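Local coordinates for protein transaminase (Bacillus megaterium, PDB 5G09) that probably transfers amino groups between amines and carbonyl compounds with the help of pyridoxal phosphate, as a class-III aminotransferase, at residues A233-V238 and L265-E270; K403-F408 and P438-I443; E123-A128 and I293-K298. All coordinates share one frame; numbering follows the deposited sequence.

In the fold
Contacts 1 and 3 share the seven-stranded sheet, where strands 265-269 and 293-296 run side by side, and both reach the bound cofactor-amine adduct 6DF. Contact 1 joins two neighbouring strands of that sheet through backbone hydrogen bonds and a buried polar chain, whereas contact 3 lays helix 121-136 on the sheet with small apolar groups and has no hydrogen bond across it. Contact 2 stands apart, its centre about 23 Å from that of contact 1, and ties a loop to the approach of an edge strand in a different sheet. All three are largely buried, and contacts 1 and 2 each hold a bridging water, but contact 2 keeps partly exposed residues and a salt bridge.

Contact 1 of 3, residues A233-V238 and L265-E270; sequences AVITEV and LWINDE. With 6DF ([6-methyl-5-oxidanyl-4-[(~{E})-[(1~{R})-1-phenylethyl]iminomethyl]pyridin-3-yl]methyl dihydrogen phosphate), chain R.
Thr236 and Asn268 meet side chain to side chain at about a right angle, and Trp266 joins them to make a short polar chain. The threonine OG1 sits between its backbone N and carbonyl carbon (chi1 60°), facing the neighbouring strand. There it receives the indole N-H of Trp266, NE1 to OG1 2.8 Å, in the ring plane and nearly straight at 170°. It donates its own hydrogen bond to Asn268 OD1, 2.6 Å from Thr236 OG1 and met in the carbonyl plane on a lone pair. A valine in place of Thr236 would probably leave the buried indole N-H and the amide oxygen of Asn268 without their mates. Asn268 is held at its other end too, since its ND2 gives to a water that also accepts from Val238 N and donates to Asp269 O.

These residues lie on two parallel strands of the beta-alpha-beta unit 231-236, 251-262, 265-269, part of the central sheet of a fold type I aminotransferase. Alternating backbone bonds, such as Ile267 N to Val234 O at 2.9 Å, set the register. The connecting helix 251-262 packs against Val234 and Trp266.

On the opposite face Ile267 carries the apolar contact: its CD1 reaches Ala233 CB at 3.8 Å, while the Ile235 and Ile267 side chains cross obliquely, with Ile267 CG2 4.0 Å from Ile235 CD1. Towards 6DF, two acidic side chains take over. Asp269 has CG trans to its backbone N (chi1 -176°), and its OD2 lies 2.8 Å from the pyridine N1 of 6DF, as the aspartate of this family does. The same oxygen is hydrogen-bonded to His149 ND1. Glu237 OE1 comes within 3.3 Å of the methyl C2' of 6DF, its carboxylate being held by Tyr148 N and Gly241 N.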
loop_
_atom_site.group_PDB
_atom_site.type_symbol
_atom_site.label_atom_id
_atom_site.label_comp_id
_atom_site.label_asym_id
_atom_site.label_seq_id
_atom_site.Cartn_x
_atom_site.Cartn_y
_atom_site.Cartn_z
ATOM N N ALA D 233 -11.191 -7.475 11.755
ATOM C CA ALA D 233 -11.588 -6.965 13.077
ATOM C C ALA D 233 -12.066 -5.538 13.028
ATOM O O ALA D 233 -11.717 -4.792 12.096
ATOM C CB ALA D 233 -10.424 -7.084 14.061
ATOM N N VAL D 234 -12.888 -5.178 14.012
ATOM C CA VAL D 234 -13.166 -3.784 14.342
ATOM C C VAL D 234 -12.417 -3.500 15.654
ATOM O O VAL D 234 -12.485 -4.310 16.596
ATOM C CB VAL D 234 -14.668 -3.515 14.521
ATOM C CG1 VAL D 234 -14.924 -2.043 14.904
ATOM C CG2 VAL D 234 -15.441 -3.907 13.259
ATOM N N ILE D 235 -11.643 -2.405 15.690
ATOM C CA ILE D 235 -10.936 -1.991 16.915
ATOM C C ILE D 235 -11.574 -0.734 17.490
ATOM O O ILE D 235 -11.850 0.237 16.749
ATOM C CB ILE D 235 -9.394 -1.800 16.714
ATOM C CG1 ILE D 235 -8.697 -1.522 18.072
ATOM C CG2 ILE D 235 -9.049 -0.714 15.664
ATOM C CD1 ILE D 235 -7.188 -1.645 18.034
ATOM N N THR D 236 -11.803 -0.731 18.805
ATOM C CA THR D 236 -12.475 0.390 19.454
ATOM C C THR D 236 -11.705 0.818 20.698
ATOM O O THR D 236 -10.761 0.130 21.133
ATOM C CB THR D 236 -13.919 0.007 19.916
ATOM O OG1 THR D 236 -13.842 -1.081 20.846
ATOM C CG2 THR D 236 -14.820 -0.412 18.715
ATOM N N GLU D 237 -12.126 1.952 21.251
ATOM C CA GLU D 237 -11.865 2.344 22.633
ATOM C C GLU D 237 -13.264 2.621 23.164
ATOM O O GLU D 237 -14.059 3.298 22.475
ATOM C CB GLU D 237 -11.123 3.678 22.672
ATOM C CG GLU D 237 -9.741 3.742 22.041
ATOM C CD GLU D 237 -9.204 5.177 22.008
ATOM O OE1 GLU D 237 -8.695 5.666 23.060
ATOM O OE2 GLU D 237 -9.315 5.852 20.952
ATOM N N VAL D 238 -13.603 2.157 24.372
ATOM C CA VAL D 238 -15.006 2.359 24.800
ATOM C C VAL D 238 -15.243 3.836 25.091
ATOM O O VAL D 238 -16.330 4.360 24.862
ATOM C CB VAL D 238 -15.455 1.475 25.994
ATOM C CG1 VAL D 238 -15.383 -0.006 25.618
ATOM C CG2 VAL D 238 -14.646 1.782 27.247
ATOM N N LEU D 265 -13.970 -10.109 14.168
ATOM C CA LEU D 265 -13.502 -9.948 15.544
ATOM C C LEU D 265 -13.703 -8.549 16.105
ATOM O O LEU D 265 -13.773 -7.556 15.354
ATOM C CB LEU D 265 -12.021 -10.350 15.697
ATOM C CG LEU D 265 -11.618 -11.791 15.366
ATOM C CD1 LEU D 265 -10.101 -11.969 15.451
ATOM C CD2 LEU D 265 -12.317 -12.815 16.273
ATOM N N TRP D 266 -13.821 -8.482 17.439
ATOM C CA TRP D 266 -13.862 -7.221 18.113
ATOM C C TRP D 266 -12.641 -7.113 19.035
ATOM O O TRP D 266 -12.462 -7.921 19.960
ATOM C CB TRP D 266 -15.182 -7.042 18.871
ATOM C CG TRP D 266 -15.201 -5.810 19.732
ATOM C CD1 TRP D 266 -14.647 -4.570 19.438
ATOM C CD2 TRP D 266 -15.823 -5.670 21.017
ATOM N NE1 TRP D 266 -14.873 -3.693 20.483
ATOM C CE2 TRP D 266 -15.592 -4.340 21.459
ATOM C CE3 TRP D 266 -16.545 -6.548 21.853
ATOM C CZ2 TRP D 266 -16.055 -3.869 22.718
ATOM C CZ3 TRP D 266 -17.005 -6.064 23.112
ATOM C CH2 TRP D 266 -16.756 -4.750 23.510
ATOM N N ILE D 267 -11.774 -6.147 18.729
ATOM C CA ILE D 267 -10.641 -5.798 19.599
ATOM C C ILE D 267 -11.062 -4.577 20.344
ATOM O O ILE D 267 -11.394 -3.575 19.732
ATOM C CB ILE D 267 -9.363 -5.425 18.792
ATOM C CG1 ILE D 267 -9.002 -6.548 17.818
ATOM C CG2 ILE D 267 -8.179 -5.134 19.760
ATOM C CD1 ILE D 267 -7.921 -6.181 16.810
ATOM N N ASN D 268 -11.103 -4.656 21.673
ATOM C CA ASN D 268 -11.250 -3.448 22.433
ATOM C C ASN D 268 -9.930 -3.083 23.096
ATOM O O ASN D 268 -9.334 -3.890 23.765
ATOM C CB ASN D 268 -12.365 -3.500 23.477
ATOM C CG ASN D 268 -12.612 -2.124 24.058
ATOM O OD1 ASN D 268 -12.924 -1.203 23.315
ATOM N ND2 ASN D 268 -12.391 -1.952 25.357
ATOM N N ASP D 269 -9.477 -1.865 22.835
ATOM C CA ASP D 269 -8.201 -1.372 23.270
ATOM C C ASP D 269 -8.433 -0.834 24.666
ATOM O O ASP D 269 -9.056 0.209 24.834
ATOM C CB ASP D 269 -7.753 -0.237 22.319
ATOM C CG ASP D 269 -6.346 0.301 22.635
ATOM O OD1 ASP D 269 -5.824 0.009 23.718
ATOM O OD2 ASP D 269 -5.772 1.055 21.784
ATOM N N GLU D 270 -7.960 -1.571 25.659
ATOM C CA GLU D 270 -8.085 -1.152 27.060
ATOM C C GLU D 270 -6.813 -0.494 27.582
ATOM O O GLU D 270 -6.629 -0.444 28.797
ATOM C CB GLU D 270 -8.428 -2.373 27.953
ATOM C CG GLU D 270 -9.821 -2.937 27.721
ATOM C CD GLU D 270 -10.892 -2.096 28.405
ATOM O OE1 GLU D 270 -10.555 -1.328 29.358
ATOM O OE2 GLU D 270 -12.073 -2.207 27.988
HETATM N N1 6DF R . -3.989 2.783 23.063
HETATM C C2 6DF R . -4.576 3.797 23.698
HETATM N N2 6DF R . -1.902 7.119 24.324
HETATM C C3 6DF R . -3.784 4.832 24.192
HETATM C C4 6DF R . -2.396 4.796 24.046
HETATM C C5 6DF R . -1.840 3.702 23.371
HETATM C C6 6DF R . -2.664 2.716 22.899
HETATM C C7 6DF R . -1.199 8.412 24.562
HETATM C C8 6DF R . 0.082 8.298 25.390
HETATM C C9 6DF R . -2.093 9.562 24.957
HETATM C C10 6DF R . -3.098 9.405 25.920
HETATM C C11 6DF R . -3.900 10.504 26.249
HETATM C C12 6DF R . -3.678 11.757 25.649
HETATM C C13 6DF R . -2.665 11.923 24.699
HETATM O O2P 6DF R . 2.099 5.024 24.456
HETATM P P 6DF R . 1.910 3.515 24.423
HETATM O O3P 6DF R . 2.656 2.963 23.199
HETATM O O1P 6DF R . 2.405 2.846 25.681
HETATM O O4P 6DF R . 0.334 3.216 24.324
HETATM C "C5'" 6DF R . -0.367 3.531 23.110
HETATM C "C2'" 6DF R . -6.086 3.746 23.820
HETATM O O3 6DF R . -4.384 5.883 24.794
HETATM C "C4'" 6DF R . -1.496 5.904 24.492
HETATM C C14 6DF R . -1.880 10.820 24.362
HETATM O O HOH W 1 -11.546 0.829 25.916
#

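Contact 2 of 3, residues K403-F408 and P438-I443; sequences KLDRNF and PNTMRI
Asn439 gives its amide N-H to Asp405, with ND2 to OD1 at 2.7 Å and almost straight (175°). The amide and carboxylate planes are nearly coplanar, and Asp405 OD1 accepts on its anti lone pair, the one away from OD2. A water also donates to Asp405 OD1; it accepts from Asn439 N and is hydrogen-bonded to Thr440 OG1, so one carboxylate oxygen serves both the side chain and, through water, the backbone of the facing segment. The other contact is apolar: Phe408 CG sits between the backbone N and the carbonyl carbon (chi1 87°), which turns the ring to Pro438. Pro438 CD lies over one face, 3.6 Å from the ring centroid, a CH-pi contact 15° off the ring normal. Pro438 CG meanwhile approaches Asp405 O at 3.4 Å.

The second shell fixes these groups. Arg406 NH1 makes a salt bridge to Asp405 OD2 at 2.9 Å on the syn lone pair, so that the two carboxylate oxygens are gripped by different partners. The guanidinium is itself held by Arg406 NE to Gly243 O and NH2 to Ser244 O, and Thr440 OG1 lies over one of its faces, 3.6 Å from NH2. Asn439 ND2 also bonds to Val402 O, just before segment 403-408. Phe408 N bonds to Asp405 O, and Asn407 N to Leu404 O, folding the segment into tight turns.

Segment 403-408 lies in the loop between strand 387-392 and helix 418-427, facing the start of edge strand 440-443 of a three-stranded antiparallel sheet. Pro438 has a backbone bond to Thr419 in helix 418-427, and the side chain of Asn407 bonds to Glu224 and Asn225 of helix 214-226 in a third subunit.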
loop_
_atom_site.group_PDB
_atom_site.type_symbol
_atom_site.label_atom_id
_atom_site.label_comp_id
_atom_site.label_asym_id
_atom_site.label_seq_id
_atom_site.Cartn_x
_atom_site.Cartn_y
_atom_site.Cartn_z
ATOM N N LYS D 403 -12.900 25.768 15.772
ATOM C CA LYS D 403 -13.861 25.191 14.823
ATOM C C LYS D 403 -13.459 23.781 14.379
ATOM O O LYS D 403 -14.309 22.885 14.346
ATOM C CB LYS D 403 -14.076 26.125 13.612
ATOM C CG LYS D 403 -15.142 25.678 12.609
ATOM C CD LYS D 403 -15.751 26.875 11.865
ATOM C CE LYS D 403 -15.145 27.127 10.496
ATOM N NZ LYS D 403 -15.907 26.379 9.447
ATOM N N LEU D 404 -12.164 23.589 14.081
ATOM C CA LEU D 404 -11.642 22.283 13.662
ATOM C C LEU D 404 -11.835 21.224 14.753
ATOM O O LEU D 404 -11.887 20.037 14.439
ATOM C CB LEU D 404 -10.169 22.368 13.205
ATOM C CG LEU D 404 -9.981 22.698 11.707
ATOM C CD1 LEU D 404 -8.528 22.981 11.373
ATOM C CD2 LEU D 404 -10.505 21.562 10.825
ATOM N N ASP D 405 -11.940 21.666 16.020
ATOM C CA ASP D 405 -12.210 20.784 17.159
ATOM C C ASP D 405 -11.235 19.580 17.143
ATOM O O ASP D 405 -10.015 19.778 17.148
ATOM C CB ASP D 405 -13.690 20.346 17.128
ATOM C CG ASP D 405 -14.109 19.584 18.371
ATOM O OD1 ASP D 405 -13.946 20.101 19.490
ATOM O OD2 ASP D 405 -14.583 18.443 18.220
ATOM N N ARG D 406 -11.755 18.349 17.102
ATOM C CA ARG D 406 -10.888 17.162 17.237
ATOM C C ARG D 406 -10.043 16.848 15.997
ATOM O O ARG D 406 -9.167 15.953 16.032
ATOM C CB ARG D 406 -11.682 15.939 17.701
ATOM C CG ARG D 406 -12.249 16.056 19.120
ATOM C CD ARG D 406 -13.319 14.993 19.357
ATOM N NE ARG D 406 -13.892 14.950 20.725
ATOM C CZ ARG D 406 -14.862 15.752 21.188
ATOM N NH1 ARG D 406 -15.370 16.731 20.438
ATOM N NH2 ARG D 406 -15.314 15.594 22.420
ATOM N N ASN D 407 -10.287 17.607 14.928
ATOM C CA ASN D 407 -9.415 17.626 13.738
ATOM C C ASN D 407 -8.433 18.787 13.678
ATOM O O ASN D 407 -7.921 19.112 12.588
ATOM C CB ASN D 407 -10.238 17.583 12.440
ATOM C CG ASN D 407 -10.855 16.205 12.192
ATOM O OD1 ASN D 407 -10.322 15.186 12.643
ATOM N ND2 ASN D 407 -11.983 16.167 11.473
ATOM N N PHE D 408 -8.155 19.410 14.828
ATOM C CA PHE D 408 -7.155 20.473 14.875
ATOM C C PHE D 408 -5.771 19.872 14.733
ATOM O O PHE D 408 -5.598 18.647 14.791
ATOM C CB PHE D 408 -7.238 21.285 16.189
ATOM C CG PHE D 408 -6.441 20.712 17.339
ATOM C CD1 PHE D 408 -6.632 19.381 17.785
ATOM C CD2 PHE D 408 -5.530 21.517 18.033
ATOM C CE1 PHE D 408 -5.878 18.864 18.849
ATOM C CE2 PHE D 408 -4.801 21.008 19.120
ATOM C CZ PHE D 408 -4.974 19.688 19.522
ATOM N N PRO D 438 -8.699 20.721 21.863
ATOM C CA PRO D 438 -8.808 22.172 22.123
ATOM C C PRO D 438 -10.079 22.599 22.885
ATOM O O PRO D 438 -10.028 23.578 23.648
ATOM C CB PRO D 438 -8.796 22.781 20.713
ATOM C CG PRO D 438 -9.239 21.672 19.802
ATOM C CD PRO D 438 -8.661 20.430 20.412
ATOM N N ASN D 439 -11.192 21.886 22.672
ATOM C CA ASN D 439 -12.465 22.254 23.304
ATOM C C ASN D 439 -12.942 21.282 24.409
ATOM O O ASN D 439 -14.091 21.358 24.849
ATOM C CB ASN D 439 -13.569 22.392 22.249
ATOM C CG ASN D 439 -13.172 23.281 21.077
ATOM O OD1 ASN D 439 -12.817 24.445 21.254
ATOM N ND2 ASN D 439 -13.255 22.735 19.858
ATOM N N THR D 440 -12.078 20.384 24.872
ATOM C CA THR D 440 -12.574 19.292 25.700
ATOM C C THR D 440 -11.559 18.994 26.775
ATOM O O THR D 440 -10.409 18.659 26.459
ATOM C CB THR D 440 -12.800 18.015 24.850
ATOM O OG1 THR D 440 -13.410 18.354 23.591
ATOM C CG2 THR D 440 -13.659 17.023 25.599
ATOM N N MET D 441 -11.966 19.110 28.042
ATOM C CA MET D 441 -11.104 18.754 29.164
ATOM C C MET D 441 -10.970 17.236 29.195
ATOM O O MET D 441 -11.899 16.530 28.804
ATOM C CB MET D 441 -11.721 19.238 30.483
ATOM C CG MET D 441 -11.951 20.748 30.549
ATOM S SD MET D 441 -10.425 21.669 30.814
ATOM C CE MET D 441 -9.910 21.034 32.414
ATOM N N ARG D 442 -9.825 16.729 29.649
ATOM C CA ARG D 442 -9.684 15.284 29.867
ATOM C C ARG D 442 -9.048 15.162 31.225
ATOM O O ARG D 442 -7.848 15.417 31.380
ATOM C CB ARG D 442 -8.818 14.598 28.789
ATOM C CG ARG D 442 -9.045 13.080 28.687
ATOM C CD ARG D 442 -10.263 12.848 27.811
ATOM N NE ARG D 442 -10.590 11.461 27.463
ATOM C CZ ARG D 442 -11.481 10.718 28.119
ATOM N NH1 ARG D 442 -12.089 11.203 29.213
ATOM N NH2 ARG D 442 -11.770 9.492 27.689
ATOM N N ILE D 443 -9.871 14.788 32.208
ATOM C CA ILE D 443 -9.481 14.854 33.607
ATOM C C ILE D 443 -9.321 13.471 34.204
ATOM O O ILE D 443 -10.204 12.634 34.070
ATOM C CB ILE D 443 -10.546 15.618 34.436
ATOM C CG1 ILE D 443 -10.771 17.003 33.807
ATOM C CG2 ILE D 443 -10.089 15.708 35.904
ATOM C CD1 ILE D 443 -12.005 17.729 34.275
HETATM O O HOH W 2 -12.024 19.488 21.299
#

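Contact 3 of 3, residues E123-A128 and I293-K298; sequences EAVETA and IITMGK. With 6DF ([6-methyl-5-oxidanyl-4-[(~{E})-[(1~{R})-1-phenylethyl]iminomethyl]pyridin-3-yl]methyl dihydrogen phosphate), chain R.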
loop_
_atom_site.group_PDB
_atom_site.type_symbol
_atom_site.label_atom_id
_atom_site.label_comp_id
_atom_site.label_asym_id
_atom_site.label_seq_id
_atom_site.Cartn_x
_atom_site.Cartn_y
_atom_site.Cartn_z
ATOM N N GLU D 123 3.053 -1.555 21.304
ATOM C CA GLU D 123 3.474 -2.947 21.037
ATOM C C GLU D 123 2.326 -3.938 21.282
ATOM O O GLU D 123 2.167 -4.927 20.549
ATOM C CB GLU D 123 4.722 -3.306 21.875
ATOM C CG GLU D 123 6.002 -2.675 21.321
ATOM C CD GLU D 123 7.266 -3.270 21.924
ATOM O OE1 GLU D 123 7.170 -3.900 23.005
ATOM O OE2 GLU D 123 8.362 -3.120 21.325
ATOM N N ALA D 124 1.499 -3.662 22.304
ATOM C CA ALA D 124 0.318 -4.499 22.567
ATOM C C ALA D 124 -0.675 -4.404 21.382
ATOM O O ALA D 124 -1.229 -5.422 20.934
ATOM C CB ALA D 124 -0.361 -4.083 23.895
ATOM N N VAL D 125 -0.904 -3.198 20.868
ATOM C CA VAL D 125 -1.829 -3.041 19.725
ATOM C C VAL D 125 -1.245 -3.743 18.485
ATOM O O VAL D 125 -1.963 -4.455 17.784
ATOM C CB VAL D 125 -2.207 -1.553 19.455
ATOM C CG1 VAL D 125 -2.953 -1.412 18.121
ATOM C CG2 VAL D 125 -3.087 -1.006 20.612
ATOM N N GLU D 126 0.051 -3.569 18.227
ATOM C CA GLU D 126 0.730 -4.256 17.101
ATOM C C GLU D 126 0.506 -5.766 17.161
ATOM O O GLU D 126 0.225 -6.422 16.157
ATOM C CB GLU D 126 2.237 -4.009 17.134
ATOM C CG GLU D 126 2.632 -2.568 16.935
ATOM C CD GLU D 126 2.759 -2.136 15.473
ATOM O OE1 GLU D 126 2.678 -2.953 14.531
ATOM O OE2 GLU D 126 2.985 -0.946 15.263
ATOM N N THR D 127 0.692 -6.317 18.356
ATOM C CA THR D 127 0.458 -7.739 18.600
ATOM C C THR D 127 -1.000 -8.164 18.307
ATOM O O THR D 127 -1.237 -9.176 17.617
ATOM C CB THR D 127 0.874 -8.105 20.050
ATOM O OG1 THR D 127 2.217 -7.651 20.276
ATOM C CG2 THR D 127 0.835 -9.642 20.242
ATOM N N ALA D 128 -1.958 -7.402 18.827
ATOM C CA ALA D 128 -3.368 -7.688 18.636
ATOM C C ALA D 128 -3.774 -7.662 17.152
ATOM O O ALA D 128 -4.500 -8.540 16.706
ATOM C CB ALA D 128 -4.238 -6.726 19.441
ATOM N N ILE D 293 -10.465 -9.811 21.781
ATOM C CA ILE D 293 -9.091 -9.458 22.177
ATOM C C ILE D 293 -9.125 -8.115 22.892
ATOM O O ILE D 293 -9.877 -7.220 22.503
ATOM C CB ILE D 293 -8.168 -9.304 20.930
ATOM C CG1 ILE D 293 -8.075 -10.607 20.125
ATOM C CG2 ILE D 293 -6.769 -8.798 21.343
ATOM C CD1 ILE D 293 -7.381 -10.434 18.765
ATOM N N ILE D 294 -8.333 -7.968 23.952
ATOM C CA ILE D 294 -8.068 -6.640 24.481
ATOM C C ILE D 294 -6.590 -6.354 24.512
ATOM O O ILE D 294 -5.785 -7.269 24.611
ATOM C CB ILE D 294 -8.682 -6.377 25.902
ATOM C CG1 ILE D 294 -8.071 -7.302 26.972
ATOM C CG2 ILE D 294 -10.201 -6.477 25.843
ATOM C CD1 ILE D 294 -8.350 -6.816 28.391
ATOM N N THR D 295 -6.240 -5.067 24.404
ATOM C CA THR D 295 -4.857 -4.645 24.505
ATOM C C THR D 295 -4.706 -3.843 25.788
ATOM O O THR D 295 -5.616 -3.108 26.191
ATOM C CB THR D 295 -4.479 -3.774 23.288
ATOM O OG1 THR D 295 -5.471 -2.743 23.136
ATOM C CG2 THR D 295 -4.521 -4.611 22.016
ATOM N N MET D 296 -3.557 -3.985 26.432
ATOM C CA MET D 296 -3.313 -3.338 27.735
ATOM C C MET D 296 -1.964 -2.612 27.813
ATOM O O MET D 296 -1.001 -2.973 27.131
ATOM C CB MET D 296 -3.346 -4.395 28.854
ATOM C CG MET D 296 -4.744 -4.976 29.143
ATOM S SD MET D 296 -4.671 -6.584 29.985
ATOM C CE MET D 296 -4.197 -7.655 28.620
ATOM N N GLY D 297 -1.901 -1.624 28.701
ATOM C CA GLY D 297 -0.644 -0.965 29.082
ATOM C C GLY D 297 -0.977 -0.075 30.256
ATOM O O GLY D 297 -1.891 -0.407 31.016
ATOM N N LYS D 298 -0.278 1.052 30.373
ATOM C CA LYS D 298 -0.593 2.125 31.368
ATOM C C LYS D 298 -0.855 1.568 32.791
ATOM O O LYS D 298 0.105 1.214 33.485
ATOM C CB LYS D 298 -1.705 3.095 30.860
ATOM C CG LYS D 298 -1.327 3.910 29.591
ATOM C CD LYS D 298 -2.475 4.773 29.064
ATOM C CE LYS D 298 -2.111 5.467 27.743
ATOM N NZ LYS D 298 -0.982 6.398 27.928
HETATM N N1 6DF R . -3.989 2.783 23.063
HETATM C C2 6DF R . -4.576 3.797 23.698
HETATM N N2 6DF R . -1.902 7.119 24.324
HETATM C C3 6DF R . -3.784 4.832 24.192
HETATM C C4 6DF R . -2.396 4.796 24.046
HETATM C C5 6DF R . -1.840 3.702 23.371
HETATM C C6 6DF R . -2.664 2.716 22.899
HETATM C C7 6DF R . -1.199 8.412 24.562
HETATM C C8 6DF R . 0.082 8.298 25.390
HETATM C C9 6DF R . -2.093 9.562 24.957
HETATM C C10 6DF R . -3.098 9.405 25.920
HETATM C C11 6DF R . -3.900 10.504 26.249
HETATM C C12 6DF R . -3.678 11.757 25.649
HETATM C C13 6DF R . -2.665 11.923 24.699
HETATM O O2P 6DF R . 2.099 5.024 24.456
HETATM P P 6DF R . 1.910 3.515 24.423
HETATM O O3P 6DF R . 2.656 2.963 23.199
HETATM O O1P 6DF R . 2.405 2.846 25.681
HETATM O O4P 6DF R . 0.334 3.216 24.324
HETATM C "C5'" 6DF R . -0.367 3.531 23.110
HETATM C "C2'" 6DF R . -6.086 3.746 23.820
HETATM O O3 6DF R . -4.384 5.883 24.794
HETATM C "C4'" 6DF R . -1.496 5.904 24.492
HETATM C C14 6DF R . -1.880 10.820 24.362
#
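Thr295 points at the helix and fits between Val125, Ala124 and Ala128. Its CB lies 4.1 Å from Val125 CG2 and 4.2 Å from Ala124 CB. Beyond CB the side chain divides. With chi1 at 51°, OG1 is placed 3.9 Å from Val125 CG2, and its polar partner is Asp269 OD1 on the adjoining strand, through a weak hydrogen bond. The methyl CG2 goes the other way, to Ala128 CB at 3.3 Å, tighter than usual carbon contact, and to Ala124 O at 3.6 Å.

Two alanines four residues apart thus present one turn of the helix to the strand. Ala128 CB also meets Ile293 CG2 at 3.8 Å, and Ala124 CB rests near Met296 O. The strand axis runs at 161° to the helix, 7.4 Å away at closest approach.

Past the strand, Lys298 CE is 3.3 Å from C4' of 6DF, while NZ bonds to Leu59 O and to Thr330 OG1 of a second subunit. Such a helix laid on the sheet, its first residues Gly121 and Ser122 bonded to 6DF, is typical of fold type I pyridoxal phosphate enzymes, as is the lysine after the strand, which probably carries the cofactor as an internal aldimine in the resting enzyme but is here displaced by the amine.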